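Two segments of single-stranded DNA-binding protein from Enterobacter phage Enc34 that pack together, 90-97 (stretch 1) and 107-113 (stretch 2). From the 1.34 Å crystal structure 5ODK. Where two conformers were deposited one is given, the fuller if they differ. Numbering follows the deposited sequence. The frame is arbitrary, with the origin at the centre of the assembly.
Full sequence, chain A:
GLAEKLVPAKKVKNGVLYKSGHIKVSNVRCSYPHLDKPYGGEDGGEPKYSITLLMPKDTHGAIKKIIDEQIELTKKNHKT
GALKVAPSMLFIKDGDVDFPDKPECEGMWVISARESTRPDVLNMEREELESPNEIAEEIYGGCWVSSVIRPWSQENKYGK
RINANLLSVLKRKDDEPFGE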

ATOM      1  N   LEU A  90     -11.435   2.014   6.239  1.00 13.87           N
ATOM      2  CA  LEU A  90     -10.537   1.065   5.576  1.00 13.10           C
ATOM      3  C   LEU A  90      -9.349   1.792   4.938  1.00 12.55           C
ATOM      4  O   LEU A  90      -9.443   2.951   4.554  1.00 14.79           O
ATOM      5  N   PHE A  91      -8.278   1.033   4.738  1.00 12.01           N
ATOM      6  CA  PHE A  91      -7.066   1.597   4.117  1.00 12.38           C
ATOM      7  C   PHE A  91      -7.204   1.840   2.618  1.00 12.37           C
ATOM      8  O   PHE A  91      -6.288   2.405   2.019  1.00 13.51           O
ATOM      9  N   ILE A  92      -8.286   1.343   2.000  1.00 12.54           N
ATOM     10  CA  ILE A  92      -8.495   1.492   0.555  1.00 12.72           C
ATOM     11  C   ILE A  92      -9.772   2.295   0.361  1.00 12.85           C
ATOM     12  O   ILE A  92     -10.788   1.997   0.977  1.00 14.96           O
ATOM     13  N   LYS A  93      -9.704   3.309  -0.489  1.00 12.62           N
ATOM     14  CA  LYS A  93     -10.793   4.218  -0.756  1.00 14.76           C
ATOM     15  C   LYS A  93     -10.961   4.435  -2.256  1.00 13.29           C
ATOM     16  O   LYS A  93     -10.080   4.097  -3.059  1.00 14.18           O
ATOM     17  N   ASP A  94     -12.125   4.943  -2.647  1.00 15.94           N
ATOM     18  CA  ASP A  94     -12.473   5.137  -4.048  1.00 15.33           C
ATOM     19  C   ASP A  94     -12.064   6.548  -4.498  1.00 14.34           C
ATOM     20  O   ASP A  94     -12.640   7.544  -4.052  1.00 15.35           O
ATOM     21  N   GLY A  95     -11.056   6.622  -5.364  1.00 13.67           N
ATOM     22  CA  GLY A  95     -10.594   7.894  -5.853  1.00 13.86           C
ATOM     23  C   GLY A  95     -11.604   8.748  -6.593  1.00 13.98           C
ATOM     24  O   GLY A  95     -11.485   9.953  -6.653  1.00 16.45           O
ATOM     25  N   ASP A  96     -12.592   8.107  -7.199  1.00 16.60           N
ATOM     26  CA  ASP A  96     -13.645   8.826  -7.910  1.00 16.69           C
ATOM     27  C   ASP A  96     -14.752   9.349  -7.006  1.00 18.20           C
ATOM     28  O   ASP A  96     -15.540  10.172  -7.455  1.00 23.14           O
ATOM     29  N   VAL A  97     -14.774   8.968  -5.725  1.00 19.15           N
ATOM     30  CA  VAL A  97     -15.767   9.510  -4.750  1.00 21.55           C
ATOM     31  C   VAL A  97     -15.164  10.335  -3.578  1.00 21.43           C
ATOM     32  O   VAL A  97     -15.720  11.366  -3.191  1.00 22.48           O
ATOM     33  N   GLY A 107     -10.077   7.707 -11.457  1.00 18.35           N
ATOM     34  CA  GLY A 107      -9.914   6.348 -11.945  1.00 18.00           C
ATOM     35  C   GLY A 107      -8.984   5.492 -11.120  1.00 14.79           C
ATOM     36  O   GLY A 107      -8.494   4.483 -11.603  1.00 15.49           O
ATOM     37  N   MET A 108      -8.796   5.856  -9.849  1.00 15.00           N
ATOM     38  CA  MET A 108      -7.891   5.137  -8.958  1.00 14.03           C
ATOM     39  C   MET A 108      -8.574   4.589  -7.722  1.00 13.78           C
ATOM     40  O   MET A 108      -9.485   5.236  -7.199  1.00 15.44           O
ATOM     41  N   TRP A 109      -8.105   3.435  -7.247  1.00 12.71           N
ATOM     42  CA  TRP A 109      -8.241   3.056  -5.851  1.00 13.64           C
ATOM     43  C   TRP A 109      -7.092   3.723  -5.106  1.00 13.54           C
ATOM     44  O   TRP A 109      -5.970   3.768  -5.620  1.00 15.42           O
ATOM     45  N   VAL A 110      -7.362   4.232  -3.899  1.00 12.31           N
ATOM     46  CA  VAL A 110      -6.352   4.966  -3.114  1.00 12.26           C
ATOM     47  C   VAL A 110      -6.069   4.137  -1.897  1.00 11.59           C
ATOM     48  O   VAL A 110      -6.941   3.959  -1.046  1.00 12.38           O
ATOM     49  N   ILE A 111      -4.823   3.663  -1.775  1.00 12.07           N
ATOM     50  CA  ILE A 111      -4.409   2.838  -0.663  1.00 12.53           C
ATOM     51  C   ILE A 111      -3.456   3.625   0.223  1.00 11.65           C
ATOM     52  O   ILE A 111      -2.470   4.200  -0.276  1.00 14.41           O
ATOM     53  N   SER A 112      -3.699   3.609   1.535  1.00 11.77           N
ATOM     54  CA  SER A 112      -2.782   4.194   2.498  0.50 12.68           C
ATOM     55  C   SER A 112      -2.160   3.097   3.313  1.00 11.99           C
ATOM     56  O   SER A 112      -2.852   2.239   3.850  1.00 13.79           O
ATOM     57  N   ALA A 113      -0.830   3.095   3.394  1.00 12.06           N
ATOM     58  CA  ALA A 113      -0.109   2.062   4.146  1.00 11.94           C
ATOM     59  C   ALA A 113       0.944   2.752   4.989  1.00 11.00           C
ATOM     60  O   ALA A 113       1.561   3.740   4.559  1.00 14.44           O
TER

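At the Asp96 end of the contact, a side chain takes over from the backbone: Asp96 (chi1 m, -64°) brings its carboxylate back to stretch 2, and Gly107 N donates a nearly straight hydrogen bond to Asp96 OD1, 2.8 Å with an angle of 176° at the hydrogen. The CA-to-CB bond of Asp96 points sideways, so it is the end of the side chain that closes the gap. Gly107 adopts a positive phi of 67°, a conformation that glycine accepts readily. One step inward lies another glycine, Gly95, whose N donates to Met108 O at 2.8 Å. An ideal CB on Gly95 would sit 2.5 Å from Met108 O, a clash, so the close approach here relies on the missing side chain; Gly95 CA instead rests 3.9 Å from Val110 CG2. Asp94 steadies the turn from within stretch 1, its OD1 accepting a hydrogen bond from Asp96 N at 2.9 Å.

Between these strands the pairing is antiparallel. Lys93 and Val110 form the hydrogen-bonded pair, with Lys93 N to Val110 O at 2.9 Å and Val110 N to Lys93 O at 2.8 Å; beyond it, Ser112 N reaches Phe91 O at 2.9 Å. As in any extended strand, side chains alternate between the two faces of the sheet. On one face stand Ile92, Asp94, Trp109 and Ile111. Ile92 (t, t) lies against Ile111 (m, t), with Ile92 CG1 3.9 Å from Ile111 CG1, and Ile92 CD1 also touches the neighbouring residue on that face, lying 4.0 Å from Trp109 CB. Trp109 (chi1 m, chi2 111°) swings its indole across to stretch 1, where Trp109 CZ3 comes within 3.9 Å of Asp94 CB; the aspartate (chi1 t) thus offers its methylene to the ring, an oblique contact. Phe91, just before the strand, has chi1 p (65°) and a CA-to-CB bond that points sideways, yet it is buried and adds to the apolar cluster through Phe91 CD1, 4.0 Å from Ile111 CG2.

The other face carries Lys93 and Val110. Val110 (t) is buried, whereas Lys93 (m, t, t, t) is extended beyond CB and leads its end away from stretch 2, leaving its aliphatic base near the partner strand and its NZ to bond just outside the two stretches. Met108 (m, m, t) likewise turns its end away, so its main contribution to the contact is its carbonyl.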

ATOM      1  CB  LEU A  90     -11.291   0.286   4.471  1.00 12.99           C
ATOM      2  CG  LEU A  90     -12.522  -0.480   4.889  1.00 14.59           C
ATOM      3  CD1 LEU A  90     -13.186  -1.102   3.659  1.00 16.65           C
ATOM      4  CD2 LEU A  90     -12.205  -1.499   5.960  1.00 15.16           C
ATOM      5  CB  PHE A  91      -5.843   0.697   4.378  1.00 12.91           C
ATOM      6  CG  PHE A  91      -5.897  -0.677   3.744  1.00 12.59           C
ATOM      7  CD1 PHE A  91      -5.546  -0.856   2.432  1.00 13.60           C
ATOM      8  CD2 PHE A  91      -6.262  -1.796   4.489  1.00 13.37           C
ATOM      9  CE1 PHE A  91      -5.561  -2.108   1.850  1.00 13.69           C
ATOM     10  CE2 PHE A  91      -6.272  -3.052   3.921  1.00 13.94           C
ATOM     11  CZ  PHE A  91      -5.890  -3.210   2.598  1.00 14.28           C
ATOM     12  CB  ILE A  92      -8.514   0.155  -0.179  1.00 13.38           C
ATOM     13  CG1 ILE A  92      -8.660   0.351  -1.699  1.00 15.15           C
ATOM     14  CG2 ILE A  92      -9.571  -0.807   0.370  1.00 16.08           C
ATOM     15  CD1 ILE A  92      -8.352  -0.891  -2.526  1.00 17.06           C
ATOM     16  CB  LYS A  93     -10.561   5.569  -0.019  1.00 16.49           C
ATOM     17  CG  LYS A  93     -10.682   5.419   1.495  1.00 19.69           C
ATOM     18  CD  LYS A  93     -10.510   6.668   2.358  1.00 20.87           C
ATOM     19  CE  LYS A  93     -10.933   6.355   3.795  1.00 24.62           C
ATOM     20  NZ  LYS A  93     -10.745   7.536   4.652  1.00 33.09           N
ATOM     21  CB  ASP A  94     -13.980   4.915  -4.199  1.00 17.25           C
ATOM     22  CG  ASP A  94     -14.453   4.989  -5.631  1.00 17.94           C
ATOM     23  OD1 ASP A  94     -13.764   5.540  -6.503  1.00 17.60           O
ATOM     24  OD2 ASP A  94     -15.582   4.546  -5.856  1.00 26.38           O
ATOM     25  CB  ASP A  96     -14.230   7.948  -9.017  1.00 17.96           C
ATOM     26  CG  ASP A  96     -13.214   7.614 -10.087  1.00 17.41           C
ATOM     27  OD1 ASP A  96     -12.587   8.572 -10.588  1.00 20.76           O
ATOM     28  OD2 ASP A  96     -13.033   6.426 -10.436  1.00 21.27           O
ATOM     29  CB  VAL A  97     -16.631   8.313  -4.202  1.00 22.69           C
ATOM     30  CG1 VAL A  97     -17.620   8.751  -3.147  1.00 22.67           C
ATOM     31  CG2 VAL A  97     -17.355   7.612  -5.346  1.00 26.48           C
ATOM     32  CB  MET A 108      -6.772   6.069  -8.439  1.00 15.29           C
ATOM     33  CG  MET A 108      -5.943   6.759  -9.482  1.00 14.98           C
ATOM     34  SD  MET A 108      -4.845   5.600 -10.315  1.00 15.77           S
ATOM     35  CE  MET A 108      -3.610   6.671 -11.013  1.00 18.82           C
ATOM     36  CB  TRP A 109      -8.173   1.538  -5.643  1.00 14.15           C
ATOM     37  CG  TRP A 109      -9.231   0.786  -6.416  1.00 16.12           C
ATOM     38  CD1 TRP A 109      -9.034  -0.055  -7.508  1.00 16.29           C
ATOM     39  CD2 TRP A 109     -10.603   0.852  -6.214  1.00 17.06           C
ATOM     40  NE1 TRP A 109     -10.209  -0.524  -7.953  1.00 18.87           N
ATOM     41  CE2 TRP A 109     -11.210   0.017  -7.182  1.00 16.67           C
ATOM     42  CE3 TRP A 109     -11.407   1.509  -5.285  1.00 17.08           C
ATOM     43  CZ2 TRP A 109     -12.589  -0.154  -7.268  1.00 19.16           C
ATOM     44  CZ3 TRP A 109     -12.765   1.357  -5.371  1.00 18.86           C
ATOM     45  CH2 TRP A 109     -13.356   0.523  -6.348  1.00 20.16           C
ATOM     46  CB  VAL A 110      -6.849   6.377  -2.734  1.00 12.66           C
ATOM     47  CG1 VAL A 110      -5.785   7.148  -1.965  1.00 13.20           C
ATOM     48  CG2 VAL A 110      -7.279   7.126  -3.995  1.00 14.89           C
ATOM     49  CB  ILE A 111      -3.722   1.561  -1.167  1.00 13.57           C
ATOM     50  CG1 ILE A 111      -4.738   0.622  -1.832  1.00 14.96           C
ATOM     51  CG2 ILE A 111      -2.947   0.862  -0.072  1.00 14.65           C
ATOM     52  CD1 ILE A 111      -4.101  -0.473  -2.651  1.00 18.06           C
ATOM     53  CB  SER A 112      -3.577   5.101   3.422  0.50 14.63           C
ATOM     54  OG  SER A 112      -4.276   6.044   2.653  0.50 16.90           O
ATOM     55  CB  ALA A 113       0.487   1.031   3.203  1.00 13.54           C
TER